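Transcriptional regulator, MarR family (Silicibacter pomeroyi DSS-3, PDB 3BJ6) probably binds DNA through a winged helix-turn-helix domain and regulates transcription, as a two-chain assembly like other members of the MarR family. Local coordinates at residues D9-Y12 with Q13-A17; R43-L46 with E47-L51; Q76-R80 with A81-E85. One frame throughout, in Å; residues are numbered along the deposited sequence.

Contact 1: residues D9-Y12 with Q13-A17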
ATOM      1  N   ASP A   9      11.408 -12.335  10.158  1.00 18.08           N
ATOM      2  CA  ASP A   9      11.836 -12.348   8.772  1.00 17.65           C
ATOM      3  C   ASP A   9      10.611 -12.627   7.895  1.00 17.58           C
ATOM      4  O   ASP A   9      10.411 -11.994   6.857  1.00 17.72           O
ATOM      5  CB  ASP A   9      12.867 -13.468   8.528  1.00 18.82           C
ATOM      6  CG  ASP A   9      14.281 -13.112   8.963  1.00 20.06           C
ATOM      7  OD1 ASP A   9      14.585 -11.961   9.302  1.00 20.43           O
ATOM      8  OD2 ASP A   9      15.116 -14.029   8.930  1.00 23.30           O
ATOM      9  N   GLN A  10       9.796 -13.595   8.295  1.00 16.95           N
ATOM     10  CA  GLN A  10       8.610 -13.915   7.515  1.00 16.72           C
ATOM     11  C   GLN A  10       7.594 -12.725   7.531  1.00 16.54           C
ATOM     12  O   GLN A  10       7.033 -12.364   6.500  1.00 16.17           O
ATOM     13  CB  GLN A  10       7.966 -15.183   8.081  1.00 17.58           C
ATOM     14  CG  GLN A  10       6.678 -15.636   7.327  1.00 18.33           C
ATOM     15  CD  GLN A  10       6.149 -16.968   7.908  1.00 21.65           C
ATOM     16  OE1 GLN A  10       6.415 -18.028   7.373  1.00 25.43           O
ATOM     17  NE2 GLN A  10       5.449 -16.890   9.016  1.00 19.53           N
ATOM     18  N   LEU A  11       7.365 -12.144   8.711  1.00 16.10           N
ATOM     19  CA  LEU A  11       6.434 -11.024   8.830  1.00 15.41           C
ATOM     20  C   LEU A  11       6.959  -9.839   8.023  1.00 15.35           C
ATOM     21  O   LEU A  11       6.186  -9.161   7.329  1.00 15.41           O
ATOM     22  CB  LEU A  11       6.220 -10.631  10.304  1.00 14.90           C
ATOM     23  CG  LEU A  11       5.242  -9.449  10.546  1.00 15.17           C
ATOM     24  CD1 LEU A  11       3.870  -9.784   9.937  1.00 15.67           C
ATOM     25  CD2 LEU A  11       5.105  -9.165  12.023  1.00 14.42           C
ATOM     26  N   TYR A  12       8.265  -9.580   8.116  1.00 15.03           N
ATOM     27  CA  TYR A  12       8.856  -8.529   7.301  1.00 16.60           C
ATOM     28  C   TYR A  12       8.597  -8.713   5.790  1.00 16.60           C
ATOM     29  O   TYR A  12       8.234  -7.759   5.075  1.00 16.50           O
ATOM     30  CB  TYR A  12      10.352  -8.381   7.593  1.00 16.56           C
ATOM     31  CG  TYR A  12      11.026  -7.250   6.825  1.00 16.10           C
ATOM     32  CD1 TYR A  12      10.719  -5.908   7.096  1.00 16.61           C
ATOM     33  CD2 TYR A  12      11.998  -7.528   5.859  1.00 17.11           C
ATOM     34  CE1 TYR A  12      11.358  -4.854   6.380  1.00 15.76           C
ATOM     35  CE2 TYR A  12      12.637  -6.497   5.143  1.00 17.70           C
ATOM     36  CZ  TYR A  12      12.319  -5.154   5.415  1.00 18.03           C
ATOM     37  OH  TYR A  12      12.934  -4.127   4.719  1.00 16.48           O
ATOM     38  N   GLN A  13       8.753  -9.938   5.300  1.00 17.10           N
ATOM     39  CA  GLN A  13       8.466 -10.227   3.896  1.00 17.24           C
ATOM     40  C   GLN A  13       7.005  -9.926   3.556  1.00 16.47           C
ATOM     41  O   GLN A  13       6.697  -9.351   2.505  1.00 16.42           O
ATOM     42  CB  GLN A  13       8.815 -11.694   3.596  1.00 17.83           C
ATOM     43  CG  GLN A  13       8.783 -12.043   2.114  1.00 21.96           C
ATOM     44  CD  GLN A  13       9.077 -13.516   1.900  1.00 26.93           C
ATOM     45  OE1 GLN A  13       8.273 -14.381   2.276  1.00 24.15           O
ATOM     46  NE2 GLN A  13      10.239 -13.809   1.330  1.00 25.36           N
ATOM     47  N   ALA A  14       6.092 -10.306   4.455  1.00 17.10           N
ATOM     48  CA  ALA A  14       4.680  -9.953   4.307  1.00 17.13           C
ATOM     49  C   ALA A  14       4.485  -8.421   4.298  1.00 17.67           C
ATOM     50  O   ALA A  14       3.787  -7.868   3.440  1.00 17.97           O
ATOM     51  CB  ALA A  14       3.844 -10.602   5.429  1.00 15.97           C
ATOM     52  N   VAL A  15       5.109  -7.723   5.238  1.00 18.21           N
ATOM     53  CA  VAL A  15       4.981  -6.253   5.288  1.00 17.68           C
ATOM     54  C   VAL A  15       5.494  -5.622   3.994  1.00 17.58           C
ATOM     55  O   VAL A  15       4.865  -4.707   3.429  1.00 16.40           O
ATOM     56  CB  VAL A  15       5.669  -5.657   6.573  1.00 18.88           C
ATOM     57  CG1 VAL A  15       5.674  -4.120   6.530  1.00 18.07           C
ATOM     58  CG2 VAL A  15       4.912  -6.127   7.820  1.00 17.92           C
ATOM     59  N   GLN A  16       6.624  -6.124   3.515  1.00 17.13           N
ATOM     60  CA  GLN A  16       7.226  -5.618   2.275  1.00 17.81           C
ATOM     61  C   GLN A  16       6.313  -5.811   1.055  1.00 18.02           C
ATOM     62  O   GLN A  16       6.430  -5.054   0.082  1.00 19.07           O
ATOM     63  CB  GLN A  16       8.520  -6.345   2.009  1.00 18.25           C
ATOM     64  CG  GLN A  16       9.729  -5.895   2.790  1.00 16.50           C
ATOM     65  CD  GLN A  16      10.940  -6.678   2.305  1.00 18.06           C
ATOM     66  OE1 GLN A  16      10.948  -7.925   2.315  1.00 17.55           O
ATOM     67  NE2 GLN A  16      11.980  -5.957   1.903  1.00 16.10           N
ATOM     68  N   ALA A  17       5.414  -6.805   1.106  1.00 16.66           N
ATOM     69  CA  ALA A  17       4.496  -7.062  -0.011  1.00 16.72           C
ATOM     70  C   ALA A  17       3.389  -6.012  -0.090  1.00 16.70           C
ATOM     71  O   ALA A  17       2.689  -5.951  -1.088  1.00 16.09           O
ATOM     72  CB  ALA A  17       3.864  -8.480   0.097  1.00 16.35           C
TER
HETATM   73  O   HOH W   1      12.172  -2.882   1.870  1.00 26.77           O
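Gln16 lays its side chain across one face of the Tyr12 ring, a full helical turn further along helix 5-16. The evidence is a CH-pi contact: Gln16 CG stands 3.9 Å from the centroid of the Tyr12 ring, 17° off the ring normal. The amide follows over the same ring, its plane turned 24° from that of the phenol, and Gln16 CD comes within 3.3 Å of Tyr12 CE2. With chi1 at -177° the Tyr12 ring trails away from the backbone N, and Gln16 CG, turned beside its own N, comes over it. One water ties the two polar ends together, donating to Tyr12 OH at 3.2 Å and accepting from Gln16 NE2 at 3.1 Å. The same hydroxyl is also hydrogen-bonded to Glu47 OE2 and Arg43 NH2 of the second subunit, so the phenol is held at both its face and its oxygen. Beneath these side chains the helical ladder is regular; Gln16 N donates to Tyr12 O at 2.8 Å. Leu11 CG and Val15 CG2, 4.3 Å apart, form the apolar flank, and Leu11 packs on Ser123 and Val15 on Ile25 of the second subunit. The stack is a feature of this particular helix, whereas an N-terminal helix packed against the partner chain is characteristic of the MarR dimer interface.

Contact 2: residues R43-L46 with E47-L51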
ATOM      1  N   ARG A  43     -14.659   5.343  -9.468  1.00 15.58           N
ATOM      2  CA  ARG A  43     -15.210   4.316  -8.593  1.00 16.38           C
ATOM      3  C   ARG A  43     -15.137   4.736  -7.118  1.00 16.35           C
ATOM      4  O   ARG A  43     -16.088   4.540  -6.408  1.00 17.23           O
ATOM      5  CB  ARG A  43     -14.441   3.003  -8.789  1.00 16.47           C
ATOM      6  CG  ARG A  43     -14.835   1.870  -7.840  1.00 17.70           C
ATOM      7  CD  ARG A  43     -13.676   0.882  -7.627  1.00 18.41           C
ATOM      8  NE  ARG A  43     -14.069  -0.098  -6.596  1.00 20.93           N
ATOM      9  CZ  ARG A  43     -14.114   0.144  -5.288  1.00 20.24           C
ATOM     10  NH1 ARG A  43     -13.749   1.329  -4.795  1.00 20.61           N
ATOM     11  NH2 ARG A  43     -14.523  -0.815  -4.468  1.00 20.22           N
ATOM     12  N   ALA A  44     -13.999   5.262  -6.660  1.00 16.09           N
ATOM     13  CA  ALA A  44     -13.829   5.640  -5.244  1.00 16.94           C
ATOM     14  C   ALA A  44     -14.901   6.683  -4.864  1.00 17.83           C
ATOM     15  O   ALA A  44     -15.528   6.583  -3.808  1.00 19.10           O
ATOM     16  CB  ALA A  44     -12.404   6.234  -5.003  1.00 16.73           C
ATOM     17  N   ILE A  45     -15.121   7.664  -5.733  1.00 17.16           N
ATOM     18  CA  ILE A  45     -16.145   8.707  -5.478  1.00 17.13           C
ATOM     19  C   ILE A  45     -17.567   8.118  -5.520  1.00 17.23           C
ATOM     20  O   ILE A  45     -18.395   8.445  -4.663  1.00 16.93           O
ATOM     21  CB  ILE A  45     -15.988   9.941  -6.424  1.00 17.02           C
ATOM     22  CG1 ILE A  45     -14.978  10.951  -5.817  1.00 17.83           C
ATOM     23  CG2 ILE A  45     -17.312  10.693  -6.651  1.00 17.37           C
ATOM     24  CD1 ILE A  45     -13.609  10.395  -5.713  1.00 19.87           C
ATOM     25  N   LEU A  46     -17.865   7.259  -6.509  1.00 16.62           N
ATOM     26  CA  LEU A  46     -19.187   6.610  -6.546  1.00 16.80           C
ATOM     27  C   LEU A  46     -19.426   5.783  -5.294  1.00 17.03           C
ATOM     28  O   LEU A  46     -20.528   5.764  -4.726  1.00 17.10           O
ATOM     29  CB  LEU A  46     -19.343   5.735  -7.817  1.00 16.84           C
ATOM     30  CG  LEU A  46     -19.147   6.475  -9.161  1.00 16.80           C
ATOM     31  CD1 LEU A  46     -19.223   5.466 -10.343  1.00 18.69           C
ATOM     32  CD2 LEU A  46     -20.208   7.583  -9.333  1.00 14.61           C
ATOM     33  N   GLU A  47     -18.399   5.071  -4.856  1.00 17.45           N
ATOM     34  CA  GLU A  47     -18.534   4.259  -3.640  1.00 18.41           C
ATOM     35  C   GLU A  47     -18.778   5.152  -2.444  1.00 18.09           C
ATOM     36  O   GLU A  47     -19.664   4.872  -1.656  1.00 18.10           O
ATOM     37  CB  GLU A  47     -17.312   3.362  -3.413  1.00 18.04           C
ATOM     38  CG  GLU A  47     -17.366   2.592  -2.082  1.00 22.77           C
ATOM     39  CD  GLU A  47     -16.130   1.692  -1.833  1.00 22.92           C
ATOM     40  OE1 GLU A  47     -14.984   2.073  -2.213  1.00 22.18           O
ATOM     41  OE2 GLU A  47     -16.314   0.635  -1.194  1.00 22.81           O
ATOM     42  N   GLY A  48     -18.009   6.233  -2.318  1.00 18.02           N
ATOM     43  CA  GLY A  48     -18.234   7.200  -1.238  1.00 19.25           C
ATOM     44  C   GLY A  48     -19.658   7.752  -1.192  1.00 19.62           C
ATOM     45  O   GLY A  48     -20.261   7.799  -0.127  1.00 19.50           O
ATOM     46  N   LEU A  49     -20.218   8.124  -2.348  1.00 18.49           N
ATOM     47  CA  LEU A  49     -21.588   8.650  -2.396  1.00 18.59           C
ATOM     48  C   LEU A  49     -22.651   7.570  -2.195  1.00 20.09           C
ATOM     49  O   LEU A  49     -23.757   7.864  -1.739  1.00 20.52           O
ATOM     50  CB  LEU A  49     -21.840   9.421  -3.700  1.00 17.92           C
ATOM     51  CG  LEU A  49     -21.006  10.711  -3.736  1.00 16.42           C
ATOM     52  CD1 LEU A  49     -21.000  11.367  -5.152  1.00 16.38           C
ATOM     53  CD2 LEU A  49     -21.503  11.739  -2.695  1.00 14.84           C
ATOM     54  N   SER A  50     -22.314   6.321  -2.520  1.00 19.58           N
ATOM     55  CA  SER A  50     -23.186   5.190  -2.217  1.00 20.96           C
ATOM     56  C   SER A  50     -23.324   5.062  -0.706  1.00 20.75           C
ATOM     57  O   SER A  50     -24.417   4.847  -0.180  1.00 20.41           O
ATOM     58  CB  SER A  50     -22.570   3.900  -2.766  1.00 20.89           C
ATOM     59  OG  SER A  50     -23.520   2.874  -2.623  1.00 27.46           O
ATOM     60  N   LEU A  51     -22.200   5.227  -0.014  1.00 20.67           N
ATOM     61  CA  LEU A  51     -22.160   5.087   1.435  1.00 22.20           C
ATOM     62  C   LEU A  51     -22.788   6.280   2.138  1.00 21.92           C
ATOM     63  O   LEU A  51     -23.504   6.109   3.140  1.00 22.04           O
ATOM     64  CB  LEU A  51     -20.723   4.874   1.920  1.00 21.66           C
ATOM     65  CG  LEU A  51     -20.160   3.519   1.464  1.00 25.11           C
ATOM     66  CD1 LEU A  51     -18.642   3.494   1.669  1.00 23.92           C
ATOM     67  CD2 LEU A  51     -20.853   2.337   2.224  1.00 27.01           C
TER
HETATM   68  O   HOH W   2     -14.377   4.663  -1.872  1.00 24.94           O
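With CG anti to the backbone N in both residues (chi1 175° each), Arg43 and Glu47 run side by side in the same direction and meet as an i to i+4 salt bridge on helix 40-51, within the winged helix-turn-helix domain of the MarR fold. Arg43 NH1 donates to Glu47 OE1 at 3.0 Å, but the N-H...O angle of 146° shows a bent bond. The guanidinium and carboxylate planes stand 86° apart, and the donor reaches OE1 from above the carboxylate plane, so this is a single-atom grip and not a paired, coplanar one. Each ion has further partners: Arg43 NH2 forms a salt bridge with Glu115, and both Arg43 and Glu47 also reach Tyr12 of the second subunit. Shortening Arg43 to an alanine is likely to cost Glu47 OE1 and Glu115 the positive charge they share, and the Tyr12 hydroxyl one of its partners. On another flank of the helix, Ile45 CG2 and Leu49 CD1 lie 4.0 Å apart, with Ile45 packed on helix 68-80 and Leu49 on strand 97-100. Backbone bonds such as Glu47 N to Arg43 O, 2.8 Å, hold the spacing of the turn. A water bridges the carboxylate to the backbone, donating to Glu47 OE1 at 2.7 Å and to Ala44 O at 3.0 Å.

Contact 3: residues Q76-R80 with A81-E85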
ATOM      1  N   GLN A  76     -16.119  16.323 -10.967  1.00 19.76           N
ATOM      2  CA  GLN A  76     -16.451  16.891 -12.280  1.00 20.96           C
ATOM      3  C   GLN A  76     -16.569  15.816 -13.370  1.00 20.03           C
ATOM      4  O   GLN A  76     -17.466  15.847 -14.172  1.00 19.71           O
ATOM      5  CB  GLN A  76     -15.432  17.966 -12.663  1.00 21.39           C
ATOM      6  CG  GLN A  76     -15.565  19.203 -11.705  1.00 26.36           C
ATOM      7  CD  GLN A  76     -14.498  20.241 -11.970  1.00 32.99           C
ATOM      8  OE1 GLN A  76     -14.657  21.095 -12.841  1.00 35.99           O
ATOM      9  NE2 GLN A  76     -13.403  20.177 -11.225  1.00 33.53           N
ATOM     10  N   GLU A  77     -15.661  14.859 -13.364  1.00 20.21           N
ATOM     11  CA  GLU A  77     -15.697  13.776 -14.332  1.00 19.39           C
ATOM     12  C   GLU A  77     -16.986  12.972 -14.218  1.00 19.36           C
ATOM     13  O   GLU A  77     -17.647  12.692 -15.229  1.00 18.21           O
ATOM     14  CB  GLU A  77     -14.480  12.879 -14.140  1.00 19.28           C
ATOM     15  CG  GLU A  77     -13.137  13.523 -14.468  1.00 19.72           C
ATOM     16  CD  GLU A  77     -11.938  12.637 -14.083  1.00 23.10           C
ATOM     17  OE1 GLU A  77     -12.127  11.533 -13.520  1.00 20.91           O
ATOM     18  OE2 GLU A  77     -10.772  13.059 -14.328  1.00 26.36           O
ATOM     19  N   VAL A  78     -17.356  12.589 -13.000  1.00 18.87           N
ATOM     20  CA  VAL A  78     -18.568  11.753 -12.841  1.00 19.29           C
ATOM     21  C   VAL A  78     -19.854  12.555 -13.069  1.00 19.79           C
ATOM     22  O   VAL A  78     -20.847  12.013 -13.540  1.00 19.51           O
ATOM     23  CB  VAL A  78     -18.603  10.921 -11.523  1.00 19.21           C
ATOM     24  CG1 VAL A  78     -17.415   9.918 -11.514  1.00 18.49           C
ATOM     25  CG2 VAL A  78     -18.550  11.807 -10.276  1.00 19.00           C
ATOM     26  N   GLN A  79     -19.822  13.848 -12.785  1.00 20.27           N
ATOM     27  CA  GLN A  79     -20.993  14.664 -13.020  1.00 21.94           C
ATOM     28  C   GLN A  79     -21.201  14.885 -14.513  1.00 21.91           C
ATOM     29  O   GLN A  79     -22.312  14.779 -15.012  1.00 22.70           O
ATOM     30  CB  GLN A  79     -20.864  15.994 -12.296  1.00 21.90           C
ATOM     31  CG  GLN A  79     -22.143  16.802 -12.317  1.00 29.00           C
ATOM     32  CD  GLN A  79     -21.993  18.098 -11.523  1.00 35.54           C
ATOM     33  OE1 GLN A  79     -22.967  18.624 -11.021  1.00 36.57           O
ATOM     34  NE2 GLN A  79     -20.753  18.620 -11.434  1.00 38.44           N
ATOM     35  N   ARG A  80     -20.121  15.181 -15.212  1.00 22.71           N
ATOM     36  CA  ARG A  80     -20.125  15.314 -16.657  1.00 24.18           C
ATOM     37  C   ARG A  80     -20.605  14.010 -17.301  1.00 23.81           C
ATOM     38  O   ARG A  80     -21.277  14.035 -18.329  1.00 23.40           O
ATOM     39  CB  ARG A  80     -18.687  15.646 -17.110  1.00 25.06           C
ATOM     40  CG  ARG A  80     -18.542  15.904 -18.596  1.00 31.26           C
ATOM     41  CD  ARG A  80     -17.109  16.364 -19.025  1.00 38.78           C
ATOM     42  NE  ARG A  80     -16.327  17.023 -17.969  1.00 45.88           N
ATOM     43  CZ  ARG A  80     -15.136  16.580 -17.529  1.00 48.77           C
ATOM     44  NH1 ARG A  80     -14.603  15.471 -18.065  1.00 47.48           N
ATOM     45  NH2 ARG A  80     -14.476  17.247 -16.562  1.00 46.36           N
ATOM     46  N   ALA A  81     -20.271  12.868 -16.709  1.00 22.05           N
ATOM     47  CA  ALA A  81     -20.710  11.566 -17.258  1.00 21.76           C
ATOM     48  C   ALA A  81     -22.155  11.224 -16.864  1.00 20.98           C
ATOM     49  O   ALA A  81     -22.692  10.190 -17.270  1.00 20.49           O
ATOM     50  CB  ALA A  81     -19.739  10.428 -16.864  1.00 21.46           C
ATOM     51  N   GLY A  82     -22.784  12.101 -16.089  1.00 19.92           N
ATOM     52  CA  GLY A  82     -24.179  11.896 -15.685  1.00 19.28           C
ATOM     53  C   GLY A  82     -24.369  10.848 -14.584  1.00 19.11           C
ATOM     54  O   GLY A  82     -25.446  10.234 -14.476  1.00 18.35           O
ATOM     55  N   LEU A  83     -23.342  10.655 -13.756  1.00 17.17           N
ATOM     56  CA  LEU A  83     -23.360   9.604 -12.726  1.00 17.47           C
ATOM     57  C   LEU A  83     -23.658  10.119 -11.320  1.00 18.14           C
ATOM     58  O   LEU A  83     -24.014   9.335 -10.428  1.00 18.65           O
ATOM     59  CB  LEU A  83     -22.037   8.806 -12.730  1.00 16.62           C
ATOM     60  CG  LEU A  83     -21.590   8.285 -14.105  1.00 17.41           C
ATOM     61  CD1 LEU A  83     -20.255   7.515 -14.003  1.00 16.54           C
ATOM     62  CD2 LEU A  83     -22.689   7.360 -14.702  1.00 18.81           C
ATOM     63  N   ILE A  84     -23.472  11.422 -11.113  1.00 18.22           N
ATOM     64  CA  ILE A  84     -23.884  12.072  -9.876  1.00 18.17           C
ATOM     65  C   ILE A  84     -24.597  13.371 -10.264  1.00 18.73           C
ATOM     66  O   ILE A  84     -24.463  13.854 -11.382  1.00 18.77           O
ATOM     67  CB  ILE A  84     -22.684  12.368  -8.924  1.00 18.30           C
ATOM     68  CG1 ILE A  84     -21.801  13.527  -9.448  1.00 18.60           C
ATOM     69  CG2 ILE A  84     -21.873  11.068  -8.643  1.00 17.56           C
ATOM     70  CD1 ILE A  84     -20.732  14.039  -8.388  1.00 19.26           C
ATOM     71  N   GLU A  85     -25.338  13.932  -9.317  1.00 19.01           N
ATOM     72  CA  GLU A  85     -25.973  15.224  -9.487  1.00 19.07           C
ATOM     73  C   GLU A  85     -25.751  16.034  -8.213  1.00 18.36           C
ATOM     74  O   GLU A  85     -25.481  15.476  -7.131  1.00 17.55           O
ATOM     75  CB  GLU A  85     -27.467  15.044  -9.770  1.00 19.27           C
ATOM     76  CG  GLU A  85     -28.207  14.506  -8.551  1.00 20.96           C
ATOM     77  CD  GLU A  85     -29.667  14.195  -8.836  1.00 27.06           C
ATOM     78  OE1 GLU A  85     -30.517  14.560  -8.005  1.00 29.18           O
ATOM     79  OE2 GLU A  85     -29.963  13.608  -9.891  1.00 29.08           O
TER
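Ile84, the first residue of strand 84-87, folds its side chain back against the last turn of helix 68-80, and its atoms can be followed outward. From CB, the CG2 branch meets Val78 CG2 at 3.8 Å. The other branch starts at CG1, which lies between the backbone N and the carbonyl carbon (chi1 72°); from this crowded position it touches the helix itself, 3.8 Å from Gln79 CA, and also meets Gln79 CB. At the tip, CD1 comes to 3.6 Å from Val78 CG2, so a single valine methyl is met by both branches of the isoleucine, which lies slantwise over the valine. Leu83 adds a second apolar contact, its CB 4.2 Å from Val78 CB.

The backbone explains how the chain turns back so sharply. Leu83 N donates to Val78 O at 2.8 Å with an N-H...O angle of 162°, the 6→1 bond of the motif, close to straight. Gly82 N donates to Gln79 O in the 5→2 bond, meeting it from well above the carbonyl plane, and Ala81 N still makes the helical bond to Glu77 O. Gly82 has left helical angles for a positive phi of 76°, a conformation that favours glycine.

Outside the turn, Ile84 rests on Leu46 and Leu49 of helix 40-51, Val78 on Ile45, and Leu83 on Ile107 of helix 102-123. Leu83 and Glu85 also pair through their backbones with Thr101 and Trp99, which brings the chain into the antiparallel sheet. This is a Schellman motif at the C-terminal end of helix 68-80, and the passage from that helix through a short turn into the beta-hairpin, the wing, is characteristic of the winged helix-turn-helix fold.

In the fold
Contacts 2 and 3 are neighbours in one hydrophobic core, their centres 12 Å apart: Leu49 CD1 lies 3.6 Å from Ile84 CG2, and Ile45 CG2 lies 4.0 Å from Val78 CG2. Contact 1 is remote within the same chain, with centres about 32 Å from contact 2 and about 41 Å from contact 3, on the opposite side of the chain's centre from the latter. The dimer removes that separation for contact 2, because the partner chain brings the tyrosine of contact 1 to the salt bridge of contact 2. Bound ethanol, probably from the crystallisation liquor, lies about 4 Å from the Tyr12 side chain and about 4 Å from that of Arg43.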